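Local coordinates for protein Cow rumen GH26 endo-mannanase (Metagenome, PDB 6UEH) that probably hydrolyses internal beta-1,4-mannosidic linkages in mannans such as galactomannan, as an endo-mannanase of glycoside hydrolase family 26, at residues A[271-274]-A[278-281]; A[283-288]-A[326-331]; A[318-323]-A[371-376]; A[346-351]-A[357-362]. All coordinates share one frame; numbering follows the deposited sequence.

Interaction 1 of 4, residues A[271-274]-A[278-281]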
loop_
_atom_site.group_PDB
_atom_site.type_symbol
_atom_site.label_atom_id
_atom_site.label_comp_id
_atom_site.label_asym_id
_atom_site.label_seq_id
_atom_site.Cartn_x
_atom_site.Cartn_y
_atom_site.Cartn_z
ATOM N N THR A 271 -16.157 -4.338 19.562
ATOM C CA THR A 271 -14.999 -3.570 19.106
ATOM C C THR A 271 -15.046 -2.101 19.531
ATOM O O THR A 271 -14.061 -1.564 20.040
ATOM C CB THR A 271 -14.861 -3.642 17.570
ATOM O OG1 THR A 271 -14.514 -4.978 17.187
ATOM C CG2 THR A 271 -13.783 -2.686 17.079
ATOM N N ALA A 272 -16.194 -1.463 19.332
ATOM C CA ALA A 272 -16.342 -0.042 19.633
ATOM C C ALA A 272 -16.139 0.263 21.118
ATOM O O ALA A 272 -15.756 1.374 21.481
ATOM C CB ALA A 272 -17.709 0.454 19.178
ATOM N N ASP A 273 -16.385 -0.722 21.975
ATOM C CA ASP A 273 -16.315 -0.500 23.415
ATOM C C ASP A 273 -14.898 -0.571 23.975
ATOM O O ASP A 273 -14.672 -0.204 25.128
ATOM C CB ASP A 273 -17.205 -1.504 24.155
ATOM C CG ASP A 273 -18.673 -1.141 24.082
ATOM O OD1 ASP A 273 -18.977 0.015 23.722
ATOM O OD2 ASP A 273 -19.524 -2.004 24.390
ATOM N N CYS A 274 -13.940 -1.023 23.169
ATOM C CA CYS A 274 -12.575 -1.180 23.668
ATOM C C CYS A 274 -11.951 0.171 24.018
ATOM O O CYS A 274 -10.965 0.232 24.748
ATOM C CB CYS A 274 -11.699 -1.923 22.653
ATOM S SG CYS A 274 -11.160 -0.949 21.234
ATOM N N GLY A 278 -14.905 1.999 31.443
ATOM C CA GLY A 278 -15.840 1.287 32.297
ATOM C C GLY A 278 -16.348 -0.023 31.726
ATOM O O GLY A 278 -17.189 -0.688 32.331
ATOM N N THR A 279 -15.838 -0.398 30.559
ATOM C CA THR A 279 -16.242 -1.643 29.916
ATOM C C THR A 279 -15.155 -2.703 30.035
ATOM O O THR A 279 -13.972 -2.378 30.149
ATOM C CB THR A 279 -16.564 -1.434 28.423
ATOM O OG1 THR A 279 -15.353 -1.165 27.700
ATOM C CG2 THR A 279 -17.533 -0.278 28.241
ATOM N N LYS A 280 -15.558 -3.968 29.997
ATOM C CA LYS A 280 -14.607 -5.074 30.042
ATOM C C LYS A 280 -13.739 -5.086 28.787
ATOM O O LYS A 280 -12.573 -5.479 28.835
ATOM C CB LYS A 280 -15.340 -6.410 30.202
ATOM C CG LYS A 280 -14.418 -7.603 30.418
ATOM C CD LYS A 280 -15.201 -8.838 30.832
ATOM C CE LYS A 280 -16.216 -9.236 29.774
ATOM N NZ LYS A 280 -17.072 -10.365 30.234
ATOM N N GLU A 281 -14.314 -4.651 27.667
ATOM C CA GLU A 281 -13.562 -4.507 26.426
ATOM C C GLU A 281 -12.386 -3.559 26.625
ATOM O O GLU A 281 -11.263 -3.844 26.208
ATOM C CB GLU A 281 -14.459 -3.994 25.295
ATOM C CG GLU A 281 -15.312 -5.061 24.615
ATOM C CD GLU A 281 -16.616 -5.331 25.335
ATOM O OE1 GLU A 281 -16.809 -4.804 26.453
ATOM O OE2 GLU A 281 -17.455 -6.072 24.778
HETATM O O HOH W 1 -19.266 -3.643 26.570
#

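Interaction 2 of 4, residues A[283-288]-A[326-331]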
loop_
_atom_site.group_PDB
_atom_site.type_symbol
_atom_site.label_atom_id
_atom_site.label_comp_id
_atom_site.label_asym_id
_atom_site.label_seq_id
_atom_site.Cartn_x
_atom_site.Cartn_y
_atom_site.Cartn_z
ATOM N N ASP A 283 -11.019 -2.647 29.536
ATOM C CA ASP A 283 -10.107 -3.202 30.528
ATOM C C ASP A 283 -9.165 -4.228 29.900
ATOM O O ASP A 283 -7.968 -4.236 30.195
ATOM C CB ASP A 283 -10.882 -3.839 31.683
ATOM C CG ASP A 283 -11.490 -2.811 32.623
ATOM O OD1 ASP A 283 -11.053 -1.639 32.600
ATOM O OD2 ASP A 283 -12.398 -3.181 33.394
ATOM N N TYR A 284 -9.701 -5.090 29.038
ATOM C CA TYR A 284 -8.859 -6.067 28.352
ATOM C C TYR A 284 -7.883 -5.378 27.409
ATOM O O TYR A 284 -6.689 -5.680 27.411
ATOM C CB TYR A 284 -9.684 -7.085 27.558
ATOM C CG TYR A 284 -8.786 -7.986 26.741
ATOM C CD1 TYR A 284 -8.055 -8.998 27.351
ATOM C CD2 TYR A 284 -8.632 -7.797 25.372
ATOM C CE1 TYR A 284 -7.213 -9.811 26.621
ATOM C CE2 TYR A 284 -7.788 -8.607 24.631
ATOM C CZ TYR A 284 -7.082 -9.611 25.261
ATOM O OH TYR A 284 -6.239 -10.421 24.532
ATOM N N TRP A 285 -8.412 -4.465 26.597
ATOM C CA TRP A 285 -7.624 -3.705 25.632
ATOM C C TRP A 285 -6.457 -3.008 26.331
ATOM O O TRP A 285 -5.324 -3.040 25.850
ATOM C CB TRP A 285 -8.538 -2.703 24.905
ATOM C CG TRP A 285 -7.916 -1.836 23.830
ATOM C CD1 TRP A 285 -8.076 -0.488 23.684
ATOM C CD2 TRP A 285 -7.081 -2.257 22.738
ATOM N NE1 TRP A 285 -7.386 -0.040 22.585
ATOM C CE2 TRP A 285 -6.766 -1.104 21.987
ATOM C CE3 TRP A 285 -6.563 -3.491 22.328
ATOM C CZ2 TRP A 285 -5.955 -1.149 20.854
ATOM C CZ3 TRP A 285 -5.759 -3.532 21.201
ATOM C CH2 TRP A 285 -5.461 -2.367 20.478
ATOM N N ASN A 286 -6.731 -2.414 27.488
ATOM C CA ASN A 286 -5.688 -1.750 28.265
ATOM C C ASN A 286 -4.628 -2.716 28.788
ATOM O O ASN A 286 -3.445 -2.381 28.818
ATOM C CB ASN A 286 -6.303 -0.973 29.429
ATOM C CG ASN A 286 -6.929 0.335 28.983
ATOM O OD1 ASN A 286 -6.535 0.907 27.966
ATOM N ND2 ASN A 286 -7.907 0.815 29.742
ATOM N N GLU A 287 -5.050 -3.910 29.201
ATOM C CA GLU A 287 -4.107 -4.928 29.657
ATOM C C GLU A 287 -3.198 -5.379 28.520
ATOM O O GLU A 287 -1.998 -5.566 28.712
ATOM C CB GLU A 287 -4.841 -6.138 30.240
ATOM C CG GLU A 287 -5.473 -5.903 31.598
ATOM C CD GLU A 287 -5.948 -7.194 32.239
ATOM O OE1 GLU A 287 -5.503 -8.273 31.793
ATOM O OE2 GLU A 287 -6.762 -7.133 33.185
ATOM N N ALA A 288 -3.777 -5.552 27.336
ATOM C CA ALA A 288 -3.005 -5.948 26.162
ATOM C C ALA A 288 -2.011 -4.857 25.768
ATOM O O ALA A 288 -0.865 -5.143 25.419
ATOM C CB ALA A 288 -3.933 -6.269 25.000
ATOM N N TRP A 326 -11.586 -8.158 8.300
ATOM C CA TRP A 326 -11.337 -9.519 8.761
ATOM C C TRP A 326 -10.619 -9.545 10.109
ATOM O O TRP A 326 -10.494 -10.599 10.727
ATOM C CB TRP A 326 -10.547 -10.320 7.721
ATOM C CG TRP A 326 -9.324 -9.647 7.182
ATOM C CD1 TRP A 326 -8.201 -9.298 7.875
ATOM C CD2 TRP A 326 -9.084 -9.274 5.817
ATOM N NE1 TRP A 326 -7.285 -8.716 7.030
ATOM C CE2 TRP A 326 -7.803 -8.692 5.761
ATOM C CE3 TRP A 326 -9.835 -9.372 4.640
ATOM C CZ2 TRP A 326 -7.255 -8.207 4.574
ATOM C CZ3 TRP A 326 -9.289 -8.891 3.462
ATOM C CH2 TRP A 326 -8.012 -8.316 3.438
ATOM N N PHE A 327 -10.152 -8.385 10.560
ATOM C CA PHE A 327 -9.605 -8.248 11.908
ATOM C C PHE A 327 -10.627 -7.552 12.802
ATOM O O PHE A 327 -11.410 -6.733 12.320
ATOM C CB PHE A 327 -8.292 -7.467 11.885
ATOM C CG PHE A 327 -7.137 -8.237 11.311
ATOM C CD1 PHE A 327 -6.930 -9.564 11.653
ATOM C CD2 PHE A 327 -6.263 -7.637 10.420
ATOM C CE1 PHE A 327 -5.868 -10.273 11.125
ATOM C CE2 PHE A 327 -5.198 -8.343 9.887
ATOM C CZ PHE A 327 -5.002 -9.661 10.239
ATOM N N TRP A 328 -10.619 -7.864 14.098
ATOM C CA TRP A 328 -11.664 -7.360 14.988
ATOM C C TRP A 328 -11.649 -5.836 15.113
ATOM O O TRP A 328 -12.694 -5.221 15.318
ATOM C CB TRP A 328 -11.565 -8.004 16.381
ATOM C CG TRP A 328 -10.327 -7.671 17.183
ATOM C CD1 TRP A 328 -9.208 -8.442 17.313
ATOM C CD2 TRP A 328 -10.104 -6.502 17.987
ATOM N NE1 TRP A 328 -8.296 -7.822 18.135
ATOM C CE2 TRP A 328 -8.821 -6.630 18.560
ATOM C CE3 TRP A 328 -10.858 -5.358 18.273
ATOM C CZ2 TRP A 328 -8.276 -5.656 19.401
ATOM C CZ3 TRP A 328 -10.315 -4.392 19.106
ATOM C CH2 TRP A 328 -9.037 -4.548 19.661
ATOM N N TRP A 329 -10.480 -5.222 14.967
ATOM C CA TRP A 329 -10.385 -3.776 15.146
ATOM C C TRP A 329 -11.009 -2.978 13.995
ATOM O O TRP A 329 -11.139 -1.759 14.088
ATOM C CB TRP A 329 -8.926 -3.349 15.349
ATOM C CG TRP A 329 -7.933 -3.943 14.390
ATOM C CD1 TRP A 329 -7.689 -3.544 13.108
ATOM C CD2 TRP A 329 -7.031 -5.024 14.652
ATOM N NE1 TRP A 329 -6.698 -4.318 12.552
ATOM C CE2 TRP A 329 -6.276 -5.233 13.480
ATOM C CE3 TRP A 329 -6.790 -5.841 15.764
ATOM C CZ2 TRP A 329 -5.299 -6.224 13.388
ATOM C CZ3 TRP A 329 -5.820 -6.823 15.669
ATOM C CH2 TRP A 329 -5.088 -7.008 14.488
ATOM N N GLY A 330 -11.411 -3.659 12.927
ATOM C CA GLY A 330 -12.055 -2.990 11.807
ATOM C C GLY A 330 -13.536 -3.305 11.718
ATOM O O GLY A 330 -14.246 -2.800 10.845
ATOM N N LYS A 331 -13.998 -4.138 12.644
ATOM C CA LYS A 331 -15.354 -4.675 12.632
ATOM C C LYS A 331 -16.434 -3.609 12.814
ATOM O O LYS A 331 -17.562 -3.778 12.356
ATOM C CB LYS A 331 -15.484 -5.737 13.727
ATOM C CG LYS A 331 -16.753 -6.562 13.691
ATOM C CD LYS A 331 -16.718 -7.608 14.793
ATOM C CE LYS A 331 -17.966 -8.475 14.793
ATOM N NZ LYS A 331 -17.890 -9.508 15.860
#

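Interaction 3 of 4, residues A[318-323]-A[371-376]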
loop_
_atom_site.group_PDB
_atom_site.type_symbol
_atom_site.label_atom_id
_atom_site.label_comp_id
_atom_site.label_asym_id
_atom_site.label_seq_id
_atom_site.Cartn_x
_atom_site.Cartn_y
_atom_site.Cartn_z
ATOM N N VAL A 318 -13.402 -4.117 0.580
ATOM C CA VAL A 318 -13.975 -2.775 0.447
ATOM C C VAL A 318 -15.212 -2.530 1.318
ATOM O O VAL A 318 -16.226 -3.219 1.199
ATOM C CB VAL A 318 -14.330 -2.469 -1.029
ATOM C CG1 VAL A 318 -15.142 -3.605 -1.651
ATOM C CG2 VAL A 318 -15.061 -1.138 -1.140
ATOM N N ASN A 319 -15.097 -1.539 2.202
ATOM C CA ASN A 319 -16.174 -1.139 3.104
ATOM C C ASN A 319 -15.772 0.071 3.937
ATOM O O ASN A 319 -14.605 0.462 3.958
ATOM C CB ASN A 319 -16.555 -2.282 4.047
ATOM C CG ASN A 319 -15.630 -2.377 5.244
ATOM O OD1 ASN A 319 -15.934 -1.860 6.318
ATOM N ND2 ASN A 319 -14.487 -3.026 5.062
ATOM N N THR A 320 -16.744 0.656 4.630
ATOM C CA THR A 320 -16.462 1.667 5.646
ATOM C C THR A 320 -17.276 1.388 6.906
ATOM O O THR A 320 -17.044 1.994 7.950
ATOM C CB THR A 320 -16.773 3.096 5.155
ATOM O OG1 THR A 320 -18.084 3.131 4.574
ATOM C CG2 THR A 320 -15.745 3.552 4.127
ATOM N N ASP A 321 -18.227 0.462 6.803
ATOM C CA ASP A 321 -19.129 0.176 7.915
ATOM C C ASP A 321 -18.666 -1.015 8.758
ATOM O O ASP A 321 -19.287 -1.344 9.768
ATOM C CB ASP A 321 -20.549 -0.064 7.396
ATOM C CG ASP A 321 -20.660 -1.312 6.539
ATOM O OD1 ASP A 321 -19.622 -1.806 6.050
ATOM O OD2 ASP A 321 -21.796 -1.793 6.344
ATOM N N GLY A 322 -17.579 -1.659 8.339
ATOM C CA GLY A 322 -17.003 -2.757 9.097
ATOM C C GLY A 322 -17.298 -4.129 8.521
ATOM O O GLY A 322 -16.687 -5.122 8.918
ATOM N N SER A 323 -18.225 -4.181 7.569
ATOM C CA SER A 323 -18.707 -5.446 7.020
ATOM C C SER A 323 -17.657 -6.217 6.216
ATOM O O SER A 323 -17.812 -7.416 5.978
ATOM C CB SER A 323 -19.938 -5.197 6.144
ATOM O OG SER A 323 -19.661 -4.251 5.125
ATOM N N ILE A 371 -9.829 5.887 2.065
ATOM C CA ILE A 371 -9.072 6.893 2.803
ATOM C C ILE A 371 -9.708 7.194 4.162
ATOM O O ILE A 371 -9.089 7.826 5.017
ATOM C CB ILE A 371 -8.950 8.202 2.000
ATOM C CG1 ILE A 371 -7.739 9.014 2.470
ATOM C CG2 ILE A 371 -10.240 9.016 2.091
ATOM C CD1 ILE A 371 -7.559 10.322 1.726
ATOM N N GLN A 372 -10.937 6.732 4.364
ATOM C CA GLN A 372 -11.623 6.949 5.635
ATOM C C GLN A 372 -10.999 6.122 6.758
ATOM O O GLN A 372 -11.302 6.331 7.931
ATOM C CB GLN A 372 -13.111 6.624 5.507
ATOM C CG GLN A 372 -13.851 7.523 4.529
ATOM C CD GLN A 372 -15.352 7.339 4.591
ATOM O OE1 GLN A 372 -15.895 6.924 5.615
ATOM N NE2 GLN A 372 -16.032 7.646 3.493
ATOM N N TRP A 373 -10.122 5.192 6.393
ATOM C CA TRP A 373 -9.417 4.370 7.371
ATOM C C TRP A 373 -8.058 4.968 7.732
ATOM O O TRP A 373 -7.279 4.359 8.466
ATOM C CB TRP A 373 -9.236 2.945 6.842
ATOM C CG TRP A 373 -10.525 2.230 6.591
ATOM C CD1 TRP A 373 -11.316 2.327 5.483
ATOM C CD2 TRP A 373 -11.172 1.298 7.466
ATOM N NE1 TRP A 373 -12.417 1.516 5.615
ATOM C CE2 TRP A 373 -12.353 0.874 6.823
ATOM C CE3 TRP A 373 -10.866 0.780 8.729
ATOM C CZ2 TRP A 373 -13.229 -0.043 7.403
ATOM C CZ3 TRP A 373 -11.739 -0.128 9.302
ATOM C CH2 TRP A 373 -12.906 -0.532 8.639
ATOM N N TYR A 374 -7.778 6.159 7.210
ATOM C CA TYR A 374 -6.531 6.863 7.501
ATOM C C TYR A 374 -6.690 7.737 8.742
ATOM O O TYR A 374 -7.625 8.530 8.834
ATOM C CB TYR A 374 -6.103 7.702 6.295
ATOM C CG TYR A 374 -4.826 8.494 6.485
ATOM C CD1 TYR A 374 -3.654 7.876 6.906
ATOM C CD2 TYR A 374 -4.788 9.855 6.212
ATOM C CE1 TYR A 374 -2.485 8.596 7.069
ATOM C CE2 TYR A 374 -3.623 10.583 6.371
ATOM C CZ TYR A 374 -2.475 9.950 6.797
ATOM O OH TYR A 374 -1.316 10.676 6.954
ATOM N N ALA A 375 -5.776 7.588 9.696
ATOM C CA ALA A 375 -5.893 8.269 10.982
ATOM C C ALA A 375 -5.415 9.721 10.945
ATOM O O ALA A 375 -5.581 10.453 11.920
ATOM C CB ALA A 375 -5.131 7.505 12.044
ATOM N N GLY A 376 -4.820 10.137 9.832
ATOM C CA GLY A 376 -4.396 11.519 9.680
ATOM C C GLY A 376 -2.896 11.721 9.799
ATOM O O GLY A 376 -2.196 10.908 10.402
#

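Interaction 4 of 4, residues A[346-351]-A[357-362]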
loop_
_atom_site.group_PDB
_atom_site.type_symbol
_atom_site.label_atom_id
_atom_site.label_comp_id
_atom_site.label_asym_id
_atom_site.label_seq_id
_atom_site.Cartn_x
_atom_site.Cartn_y
_atom_site.Cartn_z
ATOM N N ASP A 346 -2.082 7.597 21.456
ATOM C CA ASP A 346 -2.044 8.459 22.632
ATOM C C ASP A 346 -1.592 7.698 23.874
ATOM O O ASP A 346 -0.823 8.219 24.678
ATOM C CB ASP A 346 -3.414 9.094 22.879
ATOM C CG ASP A 346 -3.788 10.109 21.813
ATOM O OD1 ASP A 346 -2.899 10.502 21.027
ATOM O OD2 ASP A 346 -4.966 10.522 21.772
ATOM N N LYS A 347 -2.073 6.467 24.027
ATOM C CA LYS A 347 -1.708 5.646 25.179
ATOM C C LYS A 347 -0.212 5.343 25.217
ATOM O O LYS A 347 0.427 5.496 26.257
ATOM C CB LYS A 347 -2.500 4.337 25.181
ATOM C CG LYS A 347 -3.816 4.402 25.942
ATOM C CD LYS A 347 -3.581 4.621 27.429
ATOM C CE LYS A 347 -4.885 4.568 28.218
ATOM N NZ LYS A 347 -5.822 5.670 27.856
ATOM N N LEU A 348 0.343 4.920 24.085
ATOM C CA LEU A 348 1.754 4.541 24.027
ATOM C C LEU A 348 2.688 5.740 24.173
ATOM O O LEU A 348 3.701 5.657 24.869
ATOM C CB LEU A 348 2.065 3.803 22.720
ATOM C CG LEU A 348 1.481 2.396 22.546
ATOM C CD1 LEU A 348 2.124 1.691 21.357
ATOM C CD2 LEU A 348 1.644 1.567 23.816
ATOM N N THR A 349 2.351 6.851 23.523
ATOM C CA THR A 349 3.237 8.013 23.518
ATOM C C THR A 349 3.120 8.850 24.788
ATOM O O THR A 349 4.117 9.371 25.283
ATOM C CB THR A 349 2.979 8.931 22.298
ATOM O OG1 THR A 349 1.632 9.421 22.328
ATOM C CG2 THR A 349 3.224 8.177 20.997
ATOM N N ASN A 350 1.910 8.982 25.319
ATOM C CA ASN A 350 1.701 9.828 26.488
ATOM C C ASN A 350 1.797 9.066 27.806
ATOM O O ASN A 350 2.630 9.386 28.652
ATOM C CB ASN A 350 0.347 10.535 26.396
ATOM C CG ASN A 350 0.283 11.516 25.242
ATOM O OD1 ASN A 350 1.241 12.241 24.979
ATOM N ND2 ASN A 350 -0.847 11.540 24.543
ATOM N N GLU A 351 0.947 8.060 27.977
ATOM C CA GLU A 351 0.888 7.329 29.237
ATOM C C GLU A 351 2.120 6.449 29.452
ATOM O O GLU A 351 2.614 6.329 30.574
ATOM C CB GLU A 351 -0.386 6.482 29.299
ATOM C CG GLU A 351 -0.561 5.718 30.600
ATOM C CD GLU A 351 -2.016 5.424 30.909
ATOM O OE1 GLU A 351 -2.779 6.388 31.142
ATOM O OE2 GLU A 351 -2.398 4.234 30.916
ATOM N N LEU A 357 9.023 4.825 18.113
ATOM C CA LEU A 357 8.208 4.126 17.129
ATOM C C LEU A 357 7.985 4.934 15.860
ATOM O O LEU A 357 7.736 6.139 15.908
ATOM C CB LEU A 357 6.853 3.758 17.736
ATOM C CG LEU A 357 6.887 3.017 19.072
ATOM C CD1 LEU A 357 5.473 2.781 19.587
ATOM C CD2 LEU A 357 7.650 1.702 18.938
ATOM N N ILE A 358 8.084 4.252 14.724
ATOM C CA ILE A 358 7.674 4.811 13.445
ATOM C C ILE A 358 6.331 4.191 13.085
ATOM O O ILE A 358 6.257 3.016 12.727
ATOM C CB ILE A 358 8.708 4.542 12.335
ATOM C CG1 ILE A 358 10.060 5.154 12.715
ATOM C CG2 ILE A 358 8.223 5.098 11.003
ATOM C CD1 ILE A 358 11.134 4.972 11.666
ATOM N N TRP A 359 5.269 4.979 13.204
ATOM C CA TRP A 359 3.915 4.453 13.085
ATOM C C TRP A 359 3.512 4.220 11.631
ATOM O O TRP A 359 3.311 5.168 10.870
ATOM C CB TRP A 359 2.923 5.401 13.764
ATOM C CG TRP A 359 3.132 5.519 15.244
ATOM C CD1 TRP A 359 4.065 6.282 15.887
ATOM C CD2 TRP A 359 2.387 4.849 16.268
ATOM N NE1 TRP A 359 3.947 6.127 17.249
ATOM C CE2 TRP A 359 2.923 5.252 17.508
ATOM C CE3 TRP A 359 1.317 3.948 16.256
ATOM C CZ2 TRP A 359 2.428 4.785 18.722
ATOM C CZ3 TRP A 359 0.827 3.485 17.463
ATOM C CH2 TRP A 359 1.383 3.904 18.678
ATOM N N GLU A 360 3.395 2.950 11.254
ATOM C CA GLU A 360 2.972 2.589 9.906
ATOM C C GLU A 360 1.540 2.075 9.910
ATOM O O GLU A 360 1.216 1.105 10.599
ATOM C CB GLU A 360 3.899 1.532 9.301
ATOM C CG GLU A 360 3.510 1.124 7.886
ATOM C CD GLU A 360 4.542 0.235 7.221
ATOM O OE1 GLU A 360 5.235 -0.518 7.937
ATOM O OE2 GLU A 360 4.665 0.293 5.981
ATOM N N GLN A 361 0.685 2.735 9.139
ATOM C CA GLN A 361 -0.708 2.329 9.039
ATOM C C GLN A 361 -1.007 1.778 7.651
ATOM O O GLN A 361 -0.642 2.384 6.641
ATOM C CB GLN A 361 -1.635 3.504 9.354
ATOM C CG GLN A 361 -3.112 3.142 9.337
ATOM C CD GLN A 361 -3.996 4.286 9.784
ATOM O OE1 GLN A 361 -3.967 5.375 9.205
ATOM N NE2 GLN A 361 -4.783 4.050 10.828
ATOM N N ASN A 362 -1.661 0.623 7.608
ATOM C CA ASN A 362 -2.098 0.056 6.342
ATOM C C ASN A 362 -3.243 0.863 5.746
ATOM O O ASN A 362 -4.099 1.377 6.465
ATOM C CB ASN A 362 -2.532 -1.404 6.516
ATOM C CG ASN A 362 -1.380 -2.384 6.368
ATOM O OD1 ASN A 362 -1.057 -3.121 7.296
ATOM N ND2 ASN A 362 -0.767 -2.406 5.193
#

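Interaction 1 of 4, residues A[271-274]-A[278-281]
Glu281 packs its CB against the peptide that joins Asp273 to Cys274. This is the tight part of the contact: Glu281 CB lies 3.7 Å from Asp273 C and 3.7 Å from Cys274 N. Asp273 CB adds to it, 3.9 Å from Glu281 CB. The Glu281 chain then bends at its second torsion (chi2 85°), which turns CD back beside Asp273 CB. Its outer oxygen OE2 is bonded to the backbone N of Lys270. That bond helps to fix the carboxylate.

The other side is looser and wet. Asp273 OD2 and Glu281 OE1 are 4.4 Å apart, two like charges that do not touch. One water sits between them and donates to both, at 2.7 Å from Asp273 OD2 and 2.7 Å from Glu281 OE1. It probably eases their repulsion.

Thr279 approaches the same peptide from its oxygen. Its OG1 lies 2.8 Å from Asp273 O, but its proton could instead go to Lys276 O, also within reach. The hydroxyl also accepts from the backbone N of Asn282. Its first torsion of 70° sets OG1 between the backbone N and the carbonyl carbon, turned to that amide. Thr279 is thus the N-cap of helix 280-301, and the contact is typical of a short loop folded back onto a capped helix start.

Interaction 2 of 4, residues A[283-288]-A[326-331]
Trp285 and Trp328 meet across a wide backbone gap. Residues 283-288 form a turn and a half of helix 280-301, while 326-331 is a loop without regular helix or strand. The nearest CA atoms, those of Trp285 and Trp329, are 10.8 Å apart, so the gap is bridged by long side chains.

The two indoles make a T-shaped stack. The edge of Trp328 points at one face of Trp285, and the planes stand at 86°. The centroids of the six-membered rings are 5.4 Å apart. Trp328 leads with CZ2 and CH2, which come down near the rim of the Trp285 ring, over CE3 and CZ3. The closest approach is 3.8 Å, from Trp285 CZ3 to Trp328 CZ2. Trp285 reaches this place with CG anti to its backbone N (chi1 -178°), which swings the ring out from the helix toward the loop.

Further partners fix the two rings. Trp328 NE1 is bonded to Ile241 O, which limits its rotation. Trp329 CE3 lies 3.4 Å above one face of the Trp328 ring, and Phe269 makes another edge-to-face pair with Trp328. Trp285 also meets the ring of Tyr343 and touches Ile340, both of helix 334-351. An alanine in place of Trp285 would probably open a gap between the helix and the loop and leave the Trp328 edge without its facing ring. The pair is a T-shaped stack within a buried aromatic cluster. It ties the long loop after strand 306-309 to helix 280-301 of the TIM-barrel domain.

Interaction 3 of 4, residues A[318-323]-A[371-376]
Trp373 meets Asn319 O with the edge of its indole. Trp373 NE1 donates to Asn319 O at 2.9 Å, with an N-H...O angle of 156°. The oxygen lies close to the indole plane, while the donor is somewhat tilted from the carbonyl plane.

Thr320 is the main partner on the loop side. Its CA lies 4.0 Å from Trp373 NE1, in an oblique approach to the ring. Its methyl CG2 lies 3.7 Å from Gln372 OE1, a plain packing contact. The Gln372 chain is extended beyond CG (chi2 -170°), which carries its amide out to that methyl. Ala334, at the start of helix 334-351, touches both Gln372 and Trp373.

The Asn319 side chain comes to the same ring. Its OD1 is 3.4 Å from Trp373 CZ2, and the amide and ring planes are 73° apart. This oxygen also accepts from Gly322 N at 2.6 Å, an Asx motif that holds the loop turned. Asn319 ND2 is bonded to Asn317 O, so both ends of the amide are tied.

The chemistry implies a directional anchor. A buried indole N-H is satisfied by a backbone oxygen, and the turn is locked from within by its own asparagine. Two loops of the catalytic barrel domain are thereby pinned together.

Interaction 4 of 4, residues A[346-351]-A[357-362]
Leu348 and Trp359 join helix 346-351 to strand 357-362, whose axes run nearly antiparallel (162°) and approach to 11.7 Å. That spacing is filled by side chains from both sides. The strand alternates its faces, and Leu357 and Trp359 both point toward the helix.

Leu348 carries most of the helix side. Its methyl CD1 lies 3.6 Å from Trp359 CH2, the outer corner of the six-membered ring. The same methyl meets the branch end of Leu357, with Leu348 CD1 at 3.9 Å from Leu357 CD1. The backbone-near CB of Leu348 is 4.1 Å from Trp359 CZ2, so the leucine crosses the ring at a slant, near its CZ2-CH2 end. With CG anti to the carbonyl carbon (chi1 -70°), the side chain extends so that CD1 is the branch that meets the strand.

Thr349 adds a methyl: its CG2 comes to 4.2 Å from Trp359 CZ2. Its hydroxyl is turned to its own helix and is bonded to Tyr345 O. The polar atom is thus satisfied locally, and it is the methyl that touches the ring. The ring of Tyr345 also meets Trp359. Leu348 further touches Ile289, Ala293 and Leu296 of helix 280-301, and Phe308 of the neighbouring strand 306-309.

A serine in place of Trp359 would probably leave a gap under Leu348 and Thr349, and Tyr345 would lose its ring partner. The contact between these segments is purely apolar. It implies that helix and strand are held by close fit and burial of carbon, as expected of the helix and second strand of a beta-alpha-beta crossover in a TIM barrel.

How the interactions relate
From the N terminus, interaction 1 comes first and closes a tight loop before helix 280-301. Interaction 2 follows in series and brings that same helix to the loop before helix 334-351. A hydrogen bond from Thr271 OG1 to Trp328 O joins the two contacts. Interaction 3 begins inside the span of interaction 2 and ends beyond it, so the two cross. It joins the loop after strand 306-309 to the loop after strand 357-362. Gly330 O packs on Trp373 CH2 where they meet. Interaction 4 is nested inside the loop closed by interaction 3 and ties helix 334-351 to strand 357-362. A hydrogen bond between Ala375 N and Gln361 OE1 links these two.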